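Local coordinates for protein regulator of chromosome condensation (Saccharomyces cerevisiae, PDB 3OF7) that promotes the exchange of GDP for GTP on the GTPases Gsp1 and Gsp2, binds chromatin and controls RNA metabolism and nuclear transport, at residues A[169-174]-A[196-201]; A[159-164]-A[207-212]; A[152-157]-A[214-219]; A[180-185]-A[228-233]. All blocks are in the same frame, centred on the assembly; numbering follows the deposited sequence.

Overall arrangement
The four contacts illustrate how a beta-propeller is built: contact 1 ties two strands within one blade, whereas contacts 2, 3 and 4 join that blade to the next one. Strands 150-155, 159-164, 169-177, 180-183 and 195-197 form the first sheet, and 206-211, 215-220 and 225-229 belong to the second. The centres of contacts 2 and 3 lie about 4 Å apart, nearer the middle of the chain; contacts 1 and 4, about 14 Å apart, lie farther out. Along the chain, contact 1 falls between the segments of contact 2, and these between those of contact 3, while contact 4 alternates with all three. Contacts 2, 3 and 4 thus pack consecutive blades together, while contact 1 completes the outer part of the first.

Contact 1 of 4, residues A[169-174]-A[196-201]; sequences VYAWGT and WKVPTF
Y170 and K197 face each other across two antiparallel strands, the aliphatic start of the lysine lying over one face of the phenol ring. K197 CB stands 4.1 Å from the centroid of the Y170 ring and 23° off its normal, a CH-pi contact, and K197 CA lies over the same ring. This is the non-hydrogen-bonded pair of the ladder. With CG anti to the backbone N (chi1 -170°) and an extended chain beyond, K197 brings CG near CE1 of Y170 and carries its amine away toward E168, with which it forms a long, weak ion pair.

The other face of the sheet belongs to A171 and W196, a hydrogen-bonded pair. A171 N gives a bond of 2.9 Å to W196 O; the return bond from W196 N to A171 O is weak. Farther along, V198 N meets V169 O at 3.0 Å. V198 CG2 reaches A171 CB at 3.6 Å and V169 CG1 at 3.9 Å, and the V169 and V198 side chains lie side by side, pointing the same way. A water links the two backbones beside this pair, accepting from V169 N and donating to V198 O. Thus the outer part of this blade combines backbone bonds with a methyl cluster on one face and, on the other, a lysine whose hydrocarbon covers tyrosine while its charge remains directed outward.

Contact 2 of 4, residues A[159-164]-A[207-212]; sequences MSCALF and VQLAPG
L163 and C161 meet L209 in a buried, mainly apolar contact between the facing sheets of two neighbouring propeller blades, where strand 159-164 runs antiparallel (169°) to strand 207-211 at an axis separation of 8.1 Å. That separation is too wide for backbone pairing, and side chains fill the interval. L209 is the wedge: its branched end enters between the two residues opposite, with CD1 3.8 Å from C161 SG and 3.9 Å from L163 CB. CG of L209 is anti to its carbonyl carbon (chi1 -45°), and both methyls share in the contact, CD2 approaching the same sulphur and the same CB.

L163 reaches the other way across the interface and lays CD2 on backbone, 3.5 Å from V207 C. Here the chain is irregular, since V207 and Q208 together face L219 as a classic beta bulge. In such a propeller each blade is a twisted antiparallel sheet laid against the next, and these residues belong to that interblade layer. Q208 points away from strand 159-164, its amide bonded to Y23 and to the backbone N of I262, while L209 N is held by Q152 OE1. C161 also packs on I216 and F218 of strand 215-220, the neighbour of L209's strand.

Contact 3 of 4, residues A[152-157]-A[214-219]; sequences QLAATD and DHILFL
T156 OG1 is gripped from several directions: it lies 2.6 Å from a water that accepts its proton, and it takes hydrogen bonds from the backbone N atoms of N158 and M159. The same water donates to D214 OD1 at 2.8 Å, so it joins the two segments through a single molecule. D214 OD1 is further bonded to R176 N. With chi1 at 68°, OG1 of T156 sits between the backbone N and the carbonyl carbon, while CG2, anti to that carbonyl carbon, turns to the opposite strand and meets H215 O at 3.3 Å.

Farther along the strands the contact becomes apolar: A154 CB faces I216 CD1 at 4.0 Å, the far methyl of the isoleucine. At the other end D157 CB comes to 4.4 Å from D214 OD1. The carboxylates of these two aspartates are near neighbours, with D157 OD2 and D214 OD2 4.8 Å apart; the salt bridge from D157 to K213 probably eases their repulsion. A water-bridged polar end, in the loops just beyond the strands, thus adjoins a small apolar patch where strands 150-155 and 215-220 meet, each from its own antiparallel sheet, in the blade-against-blade packing of an RCC1-type beta-propeller.

Contact 4 of 4, residues A[180-185]-A[228-233]; sequences GILGFY and WGNGQQ
F184, Y185 and W228 form an aromatic cluster at the interface between two blades of the propeller, linking repeats RCC1 3 and RCC1 4. The indole of W228 presents its edge to the face of F184: the six-membered ring and the F184 ring have centroids 5.2 Å apart and planes at 62°, an edge-to-face pair. CZ2 of W228 lies over the centre of the F184 ring, and CH2 comes to 3.7 Å from F184 CZ. CG of W228 is anti to the backbone N (chi1 179°). Y185 meets the same indole differently, since W228 CZ2 lies in the plane of its ring at the edge, 3.8 Å from CD2, and the two side chains cross at about a right angle.

The indole nitrogen contributes a weak hydrogen bond from W228 NE1 to F184 O, 3.1 Å long and bent to 122°; NE1 also has a weak partner in L249 O. Beyond the rings, L182 CD2 touches N230 CA at 3.7 Å and approaches N230 OD1, an oxygen that takes a bond from R245. N230 ND2 in turn gives a bond of 3.0 Å to Q232 OE1, within the loop that follows strand 225-229; Q232 OE1 also accepts from N178 N. The cluster continues into W196 of strand 195-197 beside F184 and Y185, while W228 packs on F175 of strand 169-177 and on I216 and F218 of strand 215-220.

Contact 1 of 4, residues A[169-174]-A[196-201]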
loop_
_atom_site.group_PDB
_atom_site.type_symbol
_atom_site.label_atom_id
_atom_site.label_comp_id
_atom_site.label_asym_id
_atom_site.label_seq_id
_atom_site.Cartn_x
_atom_site.Cartn_y
_atom_site.Cartn_z
ATOM N N VAL A 169 14.000 -12.757 -3.851
ATOM C CA VAL A 169 12.572 -12.461 -3.850
ATOM C C VAL A 169 11.772 -13.760 -3.930
ATOM O O VAL A 169 11.970 -14.559 -4.844
ATOM C CB VAL A 169 12.201 -11.520 -5.036
ATOM C CG1 VAL A 169 10.688 -11.354 -5.157
ATOM C CG2 VAL A 169 12.864 -10.164 -4.869
ATOM N N TYR A 170 10.883 -13.973 -2.963
ATOM C CA TYR A 170 9.920 -15.071 -3.029
ATOM C C TYR A 170 8.540 -14.506 -3.344
ATOM O O TYR A 170 8.152 -13.468 -2.811
ATOM C CB TYR A 170 9.903 -15.902 -1.734
ATOM C CG TYR A 170 10.980 -16.971 -1.719
ATOM C CD1 TYR A 170 12.332 -16.622 -1.701
ATOM C CD2 TYR A 170 10.647 -18.328 -1.755
ATOM C CE1 TYR A 170 13.327 -17.589 -1.714
ATOM C CE2 TYR A 170 11.637 -19.308 -1.761
ATOM C CZ TYR A 170 12.973 -18.928 -1.741
ATOM O OH TYR A 170 13.955 -19.893 -1.750
ATOM N N ALA A 171 7.825 -15.183 -4.231
ATOM C CA ALA A 171 6.529 -14.707 -4.700
ATOM C C ALA A 171 5.543 -15.858 -4.794
ATOM O O ALA A 171 5.947 -17.021 -4.937
ATOM C CB ALA A 171 6.671 -13.999 -6.036
ATOM N N TRP A 172 4.255 -15.532 -4.665
ATOM C CA TRP A 172 3.168 -16.510 -4.786
ATOM C C TRP A 172 1.829 -15.832 -5.108
ATOM O O TRP A 172 1.706 -14.604 -5.023
ATOM C CB TRP A 172 3.065 -17.422 -3.542
ATOM C CG TRP A 172 2.832 -16.743 -2.195
ATOM C CD1 TRP A 172 1.651 -16.690 -1.504
ATOM C CD2 TRP A 172 3.803 -16.067 -1.375
ATOM N NE1 TRP A 172 1.819 -16.015 -0.313
ATOM C CE2 TRP A 172 3.130 -15.621 -0.211
ATOM C CE3 TRP A 172 5.173 -15.787 -1.513
ATOM C CZ2 TRP A 172 3.779 -14.912 0.809
ATOM C CZ3 TRP A 172 5.823 -15.072 -0.498
ATOM C CH2 TRP A 172 5.118 -14.643 0.648
ATOM N N GLY A 173 0.845 -16.636 -5.502
ATOM C CA GLY A 173 -0.467 -16.126 -5.912
ATOM C C GLY A 173 -0.542 -16.060 -7.427
ATOM O O GLY A 173 -0.073 -16.983 -8.115
ATOM N N THR A 174 -1.119 -14.978 -7.952
ATOM C CA THR A 174 -1.255 -14.798 -9.402
ATOM C C THR A 174 -1.512 -13.335 -9.739
ATOM O O THR A 174 -1.722 -12.519 -8.833
ATOM C CB THR A 174 -2.392 -15.686 -9.997
ATOM O OG1 THR A 174 -2.238 -15.781 -11.420
ATOM C CG2 THR A 174 -3.784 -15.107 -9.684
ATOM N N TRP A 196 7.676 -19.102 -3.794
ATOM C CA TRP A 196 8.471 -19.592 -4.922
ATOM C C TRP A 196 9.552 -18.576 -5.234
ATOM O O TRP A 196 9.277 -17.376 -5.335
ATOM C CB TRP A 196 7.545 -19.789 -6.132
ATOM C CG TRP A 196 8.182 -20.211 -7.435
ATOM C CD1 TRP A 196 8.533 -21.486 -7.809
ATOM C CD2 TRP A 196 8.488 -19.369 -8.553
ATOM N NE1 TRP A 196 9.055 -21.478 -9.080
ATOM C CE2 TRP A 196 9.037 -20.196 -9.564
ATOM C CE3 TRP A 196 8.364 -17.995 -8.798
ATOM C CZ2 TRP A 196 9.453 -19.696 -10.798
ATOM C CZ3 TRP A 196 8.776 -17.495 -10.032
ATOM C CH2 TRP A 196 9.312 -18.349 -11.018
ATOM N N LYS A 197 10.789 -19.056 -5.384
ATOM C CA LYS A 197 11.917 -18.182 -5.671
ATOM C C LYS A 197 11.823 -17.642 -7.089
ATOM O O LYS A 197 11.728 -18.414 -8.055
ATOM C CB LYS A 197 13.247 -18.925 -5.479
ATOM C CG LYS A 197 14.462 -18.014 -5.538
ATOM C CD LYS A 197 15.774 -18.794 -5.433
ATOM C CE LYS A 197 16.962 -17.866 -5.646
ATOM N NZ LYS A 197 18.247 -18.616 -5.825
ATOM N N VAL A 198 11.824 -16.318 -7.212
ATOM C CA VAL A 198 11.759 -15.675 -8.516
ATOM C C VAL A 198 13.172 -15.707 -9.098
ATOM O O VAL A 198 14.109 -15.269 -8.437
ATOM C CB VAL A 198 11.234 -14.224 -8.414
ATOM C CG1 VAL A 198 11.167 -13.559 -9.788
ATOM C CG2 VAL A 198 9.861 -14.201 -7.745
ATOM N N PRO A 199 13.338 -16.274 -10.314
ATOM C CA PRO A 199 14.660 -16.297 -10.950
ATOM C C PRO A 199 15.278 -14.912 -11.024
ATOM O O PRO A 199 14.604 -13.938 -11.374
ATOM C CB PRO A 199 14.367 -16.849 -12.354
ATOM C CG PRO A 199 13.199 -17.737 -12.149
ATOM C CD PRO A 199 12.348 -17.036 -11.098
ATOM N N THR A 200 16.560 -14.832 -10.673
ATOM C CA THR A 200 17.297 -13.574 -10.637
ATOM C C THR A 200 17.092 -12.767 -11.914
ATOM O O THR A 200 17.174 -13.305 -13.019
ATOM C CB THR A 200 18.804 -13.852 -10.397
ATOM O OG1 THR A 200 18.937 -14.709 -9.257
ATOM C CG2 THR A 200 19.574 -12.570 -10.152
ATOM N N PHE A 201 16.802 -11.481 -11.763
ATOM C CA PHE A 201 16.523 -10.635 -12.918
ATOM C C PHE A 201 17.346 -9.365 -12.889
ATOM O O PHE A 201 17.105 -8.438 -13.659
ATOM C CB PHE A 201 15.017 -10.341 -13.046
ATOM C CG PHE A 201 14.371 -9.854 -11.770
ATOM C CD1 PHE A 201 14.340 -8.496 -11.465
ATOM C CD2 PHE A 201 13.782 -10.756 -10.884
ATOM C CE1 PHE A 201 13.732 -8.041 -10.286
ATOM C CE2 PHE A 201 13.173 -10.306 -9.707
ATOM C CZ PHE A 201 13.158 -8.949 -9.412
HETATM O O HOH W 1 15.095 -14.114 -6.104
#

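Contact 2 of 4, residues A[159-164]-A[207-212]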
loop_
_atom_site.group_PDB
_atom_site.type_symbol
_atom_site.label_atom_id
_atom_site.label_comp_id
_atom_site.label_asym_id
_atom_site.label_seq_id
_atom_site.Cartn_x
_atom_site.Cartn_y
_atom_site.Cartn_z
ATOM N N MET A 159 -1.500 -11.412 -5.507
ATOM C CA MET A 159 -0.133 -11.937 -5.349
ATOM C C MET A 159 0.571 -11.421 -4.106
ATOM O O MET A 159 0.188 -10.404 -3.526
ATOM C CB MET A 159 0.734 -11.839 -6.632
ATOM C CG MET A 159 1.437 -10.527 -6.958
ATOM S SD MET A 159 2.995 -9.999 -6.166
ATOM C CE MET A 159 4.254 -11.157 -6.726
ATOM N N SER A 160 1.596 -12.153 -3.703
ATOM C CA SER A 160 2.319 -11.870 -2.484
ATOM C C SER A 160 3.802 -11.950 -2.779
ATOM O O SER A 160 4.228 -12.717 -3.650
ATOM C CB SER A 160 1.944 -12.896 -1.425
ATOM O OG SER A 160 0.596 -12.735 -1.029
ATOM N N CYS A 161 4.581 -11.157 -2.055
ATOM C CA CYS A 161 6.015 -11.074 -2.285
ATOM C C CYS A 161 6.760 -10.825 -0.983
ATOM O O CYS A 161 6.308 -10.049 -0.144
ATOM C CB CYS A 161 6.334 -9.977 -3.300
ATOM S SG CYS A 161 8.056 -9.978 -3.863
ATOM N N ALA A 162 7.889 -11.511 -0.815
ATOM C CA ALA A 162 8.774 -11.271 0.319
ATOM C C ALA A 162 10.175 -11.005 -0.194
ATOM O O ALA A 162 10.727 -11.803 -0.976
ATOM C CB ALA A 162 8.775 -12.470 1.278
ATOM N N LEU A 163 10.734 -9.879 0.235
ATOM C CA LEU A 163 12.096 -9.498 -0.099
ATOM C C LEU A 163 13.034 -9.855 1.048
ATOM O O LEU A 163 12.801 -9.450 2.191
ATOM C CB LEU A 163 12.167 -7.995 -0.378
ATOM C CG LEU A 163 13.557 -7.389 -0.600
ATOM C CD1 LEU A 163 14.239 -7.999 -1.836
ATOM C CD2 LEU A 163 13.481 -5.870 -0.701
ATOM N N PHE A 164 14.095 -10.604 0.741
ATOM C CA PHE A 164 15.011 -11.086 1.776
ATOM C C PHE A 164 16.275 -10.239 1.868
ATOM O O PHE A 164 16.631 -9.533 0.928
ATOM C CB PHE A 164 15.350 -12.567 1.569
ATOM C CG PHE A 164 14.257 -13.504 1.992
ATOM C CD1 PHE A 164 13.198 -13.805 1.130
ATOM C CD2 PHE A 164 14.279 -14.091 3.249
ATOM C CE1 PHE A 164 12.189 -14.673 1.516
ATOM C CE2 PHE A 164 13.267 -14.969 3.651
ATOM C CZ PHE A 164 12.221 -15.262 2.783
ATOM N N VAL A 207 16.203 -4.037 -3.477
ATOM C CA VAL A 207 16.206 -3.260 -2.229
ATOM C C VAL A 207 14.812 -2.799 -1.770
ATOM O O VAL A 207 14.609 -2.506 -0.586
ATOM C CB VAL A 207 17.158 -2.038 -2.321
ATOM C CG1 VAL A 207 18.590 -2.491 -2.633
ATOM C CG2 VAL A 207 16.664 -1.009 -3.358
ATOM N N GLN A 208 13.858 -2.742 -2.701
ATOM C CA GLN A 208 12.515 -2.244 -2.385
ATOM C C GLN A 208 11.437 -2.805 -3.307
ATOM O O GLN A 208 11.681 -3.036 -4.497
ATOM C CB GLN A 208 12.473 -0.718 -2.432
ATOM C CG GLN A 208 11.256 -0.123 -1.717
ATOM C CD GLN A 208 10.987 1.319 -2.069
ATOM O OE1 GLN A 208 11.623 1.899 -2.956
ATOM N NE2 GLN A 208 10.028 1.914 -1.374
ATOM N N LEU A 209 10.248 -2.997 -2.741
ATOM C CA LEU A 209 9.078 -3.461 -3.492
ATOM C C LEU A 209 8.013 -2.374 -3.543
ATOM O O LEU A 209 7.940 -1.537 -2.637
ATOM C CB LEU A 209 8.492 -4.717 -2.841
ATOM C CG LEU A 209 9.440 -5.833 -2.395
ATOM C CD1 LEU A 209 8.683 -6.915 -1.634
ATOM C CD2 LEU A 209 10.166 -6.460 -3.589
ATOM N N ALA A 210 7.193 -2.381 -4.594
ATOM C CA ALA A 210 5.989 -1.528 -4.632
ATOM C C ALA A 210 4.837 -2.270 -5.324
ATOM O O ALA A 210 4.830 -2.385 -6.556
ATOM C CB ALA A 210 6.278 -0.195 -5.331
ATOM N N PRO A 211 3.874 -2.793 -4.533
ATOM C CA PRO A 211 2.753 -3.543 -5.100
ATOM C C PRO A 211 1.638 -2.666 -5.657
ATOM O O PRO A 211 1.302 -1.629 -5.082
ATOM C CB PRO A 211 2.224 -4.345 -3.909
ATOM C CG PRO A 211 2.584 -3.520 -2.706
ATOM C CD PRO A 211 3.877 -2.826 -3.055
ATOM N N GLY A 212 1.078 -3.080 -6.786
ATOM C CA GLY A 212 -0.128 -2.435 -7.301
ATOM C C GLY A 212 -1.322 -3.339 -7.102
ATOM O O GLY A 212 -1.378 -4.104 -6.140
#

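Contact 3 of 4, residues A[152-157]-A[214-219]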
loop_
_atom_site.group_PDB
_atom_site.type_symbol
_atom_site.label_atom_id
_atom_site.label_comp_id
_atom_site.label_asym_id
_atom_site.label_seq_id
_atom_site.Cartn_x
_atom_site.Cartn_y
_atom_site.Cartn_z
ATOM N N GLN A 152 11.126 -6.814 3.670
ATOM C CA GLN A 152 9.885 -6.180 3.212
ATOM C C GLN A 152 8.889 -7.199 2.668
ATOM O O GLN A 152 9.271 -8.129 1.966
ATOM C CB GLN A 152 10.153 -5.104 2.149
ATOM C CG GLN A 152 8.929 -4.211 1.885
ATOM C CD GLN A 152 9.057 -3.302 0.672
ATOM O OE1 GLN A 152 10.143 -3.114 0.121
ATOM N NE2 GLN A 152 7.928 -2.722 0.253
ATOM N N LEU A 153 7.614 -6.998 2.999
ATOM C CA LEU A 153 6.521 -7.767 2.416
ATOM C C LEU A 153 5.747 -6.881 1.441
ATOM O O LEU A 153 5.764 -5.663 1.556
ATOM C CB LEU A 153 5.602 -8.331 3.513
ATOM C CG LEU A 153 6.196 -9.411 4.429
ATOM C CD1 LEU A 153 5.249 -9.703 5.587
ATOM C CD2 LEU A 153 6.468 -10.688 3.648
ATOM N N ALA A 154 5.100 -7.494 0.452
ATOM C CA ALA A 154 4.244 -6.754 -0.470
ATOM C C ALA A 154 3.087 -7.624 -0.918
ATOM O O ALA A 154 3.250 -8.825 -1.161
ATOM C CB ALA A 154 5.023 -6.254 -1.666
ATOM N N ALA A 155 1.914 -7.016 -1.015
ATOM C CA ALA A 155 0.725 -7.753 -1.390
ATOM C C ALA A 155 -0.054 -6.913 -2.387
ATOM O O ALA A 155 -0.313 -5.723 -2.137
ATOM C CB ALA A 155 -0.132 -8.067 -0.152
ATOM N N THR A 156 -0.389 -7.533 -3.520
ATOM C CA THR A 156 -1.288 -6.945 -4.500
ATOM C C THR A 156 -2.697 -7.476 -4.208
ATOM O O THR A 156 -2.963 -7.960 -3.111
ATOM C CB THR A 156 -0.875 -7.314 -5.948
ATOM O OG1 THR A 156 -1.070 -8.713 -6.160
ATOM C CG2 THR A 156 0.585 -6.941 -6.215
ATOM N N ASP A 157 -3.601 -7.388 -5.176
ATOM C CA ASP A 157 -4.926 -7.985 -5.007
ATOM C C ASP A 157 -4.818 -9.504 -4.847
ATOM O O ASP A 157 -5.460 -10.083 -3.966
ATOM C CB ASP A 157 -5.846 -7.652 -6.185
ATOM C CG ASP A 157 -6.585 -6.337 -6.006
ATOM O OD1 ASP A 157 -6.122 -5.445 -5.249
ATOM O OD2 ASP A 157 -7.635 -6.187 -6.658
ATOM N N ASP A 214 -2.562 -5.522 -9.815
ATOM C CA ASP A 214 -2.173 -6.774 -10.476
ATOM C C ASP A 214 -0.821 -6.654 -11.181
ATOM O O ASP A 214 -0.596 -7.223 -12.260
ATOM C CB ASP A 214 -3.278 -7.265 -11.427
ATOM C CG ASP A 214 -4.403 -7.984 -10.694
ATOM O OD1 ASP A 214 -4.137 -9.002 -10.019
ATOM O OD2 ASP A 214 -5.570 -7.534 -10.815
ATOM N N HIS A 215 0.072 -5.904 -10.547
ATOM C CA HIS A 215 1.461 -5.802 -10.952
ATOM C C HIS A 215 2.262 -5.464 -9.706
ATOM O O HIS A 215 1.706 -5.002 -8.701
ATOM C CB HIS A 215 1.649 -4.681 -11.980
ATOM C CG HIS A 215 1.471 -3.315 -11.401
ATOM N ND1 HIS A 215 2.527 -2.555 -10.942
ATOM C CD2 HIS A 215 0.355 -2.591 -11.162
ATOM C CE1 HIS A 215 2.069 -1.412 -10.465
ATOM N NE2 HIS A 215 0.753 -1.411 -10.587
ATOM N N ILE A 216 3.569 -5.662 -9.788
ATOM C CA ILE A 216 4.466 -5.277 -8.716
ATOM C C ILE A 216 5.729 -4.675 -9.340
ATOM O O ILE A 216 6.180 -5.117 -10.410
ATOM C CB ILE A 216 4.748 -6.484 -7.753
ATOM C CG1 ILE A 216 5.689 -6.078 -6.600
ATOM C CG2 ILE A 216 5.264 -7.708 -8.540
ATOM C CD1 ILE A 216 5.805 -7.140 -5.502
ATOM N N LEU A 217 6.261 -3.646 -8.686
ATOM C CA LEU A 217 7.516 -3.010 -9.084
ATOM C C LEU A 217 8.625 -3.431 -8.121
ATOM O O LEU A 217 8.360 -3.695 -6.952
ATOM C CB LEU A 217 7.375 -1.492 -9.060
ATOM C CG LEU A 217 6.258 -0.816 -9.865
ATOM C CD1 LEU A 217 6.364 0.659 -9.687
ATOM C CD2 LEU A 217 6.372 -1.174 -11.346
ATOM N N PHE A 218 9.852 -3.508 -8.638
ATOM C CA PHE A 218 11.050 -3.806 -7.841
ATOM C C PHE A 218 12.093 -2.733 -8.136
ATOM O O PHE A 218 12.181 -2.229 -9.267
ATOM C CB PHE A 218 11.670 -5.173 -8.199
ATOM C CG PHE A 218 10.728 -6.350 -8.104
ATOM C CD1 PHE A 218 10.653 -7.108 -6.939
ATOM C CD2 PHE A 218 9.943 -6.727 -9.194
ATOM C CE1 PHE A 218 9.802 -8.215 -6.845
ATOM C CE2 PHE A 218 9.076 -7.826 -9.111
ATOM C CZ PHE A 218 9.005 -8.571 -7.933
ATOM N N LEU A 219 12.883 -2.389 -7.118
ATOM C CA LEU A 219 14.002 -1.455 -7.264
ATOM C C LEU A 219 15.284 -2.166 -6.845
ATOM O O LEU A 219 15.296 -2.885 -5.840
ATOM C CB LEU A 219 13.793 -0.217 -6.386
ATOM C CG LEU A 219 14.843 0.903 -6.406
ATOM C CD1 LEU A 219 15.004 1.523 -7.806
ATOM C CD2 LEU A 219 14.446 1.987 -5.394
HETATM O O HOH W 2 -2.092 -9.816 -8.262
#

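Contact 4 of 4, residues A[180-185]-A[228-233]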
loop_
_atom_site.group_PDB
_atom_site.type_symbol
_atom_site.label_atom_id
_atom_site.label_comp_id
_atom_site.label_asym_id
_atom_site.label_seq_id
_atom_site.Cartn_x
_atom_site.Cartn_y
_atom_site.Cartn_z
ATOM N N GLY A 180 -10.038 -11.836 -16.345
ATOM C CA GLY A 180 -9.851 -13.050 -15.559
ATOM C C GLY A 180 -8.436 -13.174 -15.042
ATOM O O GLY A 180 -7.781 -12.172 -14.754
ATOM N N ILE A 181 -7.965 -14.410 -14.925
ATOM C CA ILE A 181 -6.587 -14.671 -14.497
ATOM C C ILE A 181 -5.645 -14.524 -15.692
ATOM O O ILE A 181 -5.864 -15.142 -16.744
ATOM C CB ILE A 181 -6.462 -16.070 -13.823
ATOM C CG1 ILE A 181 -7.291 -16.093 -12.530
ATOM C CG2 ILE A 181 -4.980 -16.437 -13.536
ATOM C CD1 ILE A 181 -7.658 -17.481 -12.024
ATOM N N LEU A 182 -4.626 -13.675 -15.546
ATOM C CA LEU A 182 -3.556 -13.590 -16.540
ATOM C C LEU A 182 -2.609 -14.767 -16.308
ATOM O O LEU A 182 -2.441 -15.618 -17.187
ATOM C CB LEU A 182 -2.803 -12.252 -16.476
ATOM C CG LEU A 182 -1.643 -12.012 -17.458
ATOM C CD1 LEU A 182 -2.053 -12.346 -18.904
ATOM C CD2 LEU A 182 -1.108 -10.579 -17.374
ATOM N N GLY A 183 -2.035 -14.828 -15.106
ATOM C CA GLY A 183 -1.090 -15.889 -14.745
ATOM C C GLY A 183 -0.074 -15.380 -13.741
ATOM O O GLY A 183 -0.162 -14.237 -13.269
ATOM N N PHE A 184 0.903 -16.216 -13.426
ATOM C CA PHE A 184 1.893 -15.866 -12.418
ATOM C C PHE A 184 3.272 -15.649 -13.039
ATOM O O PHE A 184 3.840 -14.558 -12.934
ATOM C CB PHE A 184 1.918 -16.932 -11.316
ATOM C CG PHE A 184 2.988 -16.716 -10.268
ATOM C CD1 PHE A 184 2.832 -15.744 -9.280
ATOM C CD2 PHE A 184 4.140 -17.511 -10.258
ATOM C CE1 PHE A 184 3.821 -15.550 -8.297
ATOM C CE2 PHE A 184 5.130 -17.328 -9.290
ATOM C CZ PHE A 184 4.972 -16.346 -8.303
ATOM N N TYR A 185 3.812 -16.680 -13.687
ATOM C CA TYR A 185 5.148 -16.557 -14.282
ATOM C C TYR A 185 5.182 -17.088 -15.718
ATOM O O TYR A 185 4.941 -18.267 -15.951
ATOM C CB TYR A 185 6.191 -17.269 -13.417
ATOM C CG TYR A 185 7.616 -16.867 -13.724
ATOM C CD1 TYR A 185 8.406 -17.641 -14.578
ATOM C CD2 TYR A 185 8.181 -15.722 -13.159
ATOM C CE1 TYR A 185 9.716 -17.286 -14.869
ATOM C CE2 TYR A 185 9.505 -15.358 -13.437
ATOM C CZ TYR A 185 10.263 -16.154 -14.298
ATOM O OH TYR A 185 11.565 -15.820 -14.593
ATOM N N TRP A 228 6.414 -6.300 -13.155
ATOM C CA TRP A 228 5.943 -7.665 -13.365
ATOM C C TRP A 228 4.434 -7.732 -13.122
ATOM O O TRP A 228 3.944 -7.261 -12.087
ATOM C CB TRP A 228 6.691 -8.601 -12.407
ATOM C CG TRP A 228 6.353 -10.084 -12.432
ATOM C CD1 TRP A 228 5.901 -10.832 -13.494
ATOM C CD2 TRP A 228 6.518 -10.999 -11.343
ATOM N NE1 TRP A 228 5.748 -12.153 -13.114
ATOM C CE2 TRP A 228 6.123 -12.281 -11.801
ATOM C CE3 TRP A 228 6.948 -10.858 -10.012
ATOM C CZ2 TRP A 228 6.143 -13.413 -10.975
ATOM C CZ3 TRP A 228 6.976 -11.986 -9.195
ATOM C CH2 TRP A 228 6.566 -13.245 -9.675
ATOM N N GLY A 229 3.706 -8.316 -14.074
ATOM C CA GLY A 229 2.276 -8.580 -13.902
ATOM C C GLY A 229 1.443 -8.096 -15.072
ATOM O O GLY A 229 1.929 -8.039 -16.211
ATOM N N ASN A 230 0.186 -7.747 -14.800
ATOM C CA ASN A 230 -0.684 -7.194 -15.835
ATOM C C ASN A 230 -0.164 -5.854 -16.349
ATOM O O ASN A 230 0.443 -5.092 -15.600
ATOM C CB ASN A 230 -2.120 -7.055 -15.321
ATOM C CG ASN A 230 -3.121 -6.780 -16.445
ATOM O OD1 ASN A 230 -3.001 -7.324 -17.541
ATOM N ND2 ASN A 230 -4.112 -5.934 -16.169
ATOM N N GLY A 231 -0.385 -5.579 -17.635
ATOM C CA GLY A 231 0.148 -4.377 -18.257
ATOM C C GLY A 231 -0.840 -3.591 -19.096
ATOM O O GLY A 231 -0.441 -2.720 -19.867
ATOM N N GLN A 232 -2.129 -3.879 -18.928
ATOM C CA GLN A 232 -3.179 -3.276 -19.770
ATOM C C GLN A 232 -3.323 -1.763 -19.605
ATOM O O GLN A 232 -3.901 -1.095 -20.470
ATOM C CB GLN A 232 -4.527 -3.951 -19.511
ATOM C CG GLN A 232 -4.551 -5.429 -19.847
ATOM C CD GLN A 232 -5.846 -6.108 -19.434
ATOM O OE1 GLN A 232 -6.229 -6.099 -18.255
ATOM N NE2 GLN A 232 -6.526 -6.717 -20.405
ATOM N N GLN A 233 -2.819 -1.232 -18.493
ATOM C CA GLN A 233 -2.878 0.200 -18.211
ATOM C C GLN A 233 -1.504 0.876 -18.334
ATOM O O GLN A 233 -1.300 1.973 -17.804
ATOM C CB GLN A 233 -3.464 0.456 -16.810
ATOM C CG GLN A 233 -4.948 0.108 -16.646
ATOM C CD GLN A 233 -5.208 -1.387 -16.504
ATOM O OE1 GLN A 233 -4.430 -2.115 -15.886
ATOM N NE2 GLN A 233 -6.310 -1.844 -17.071
#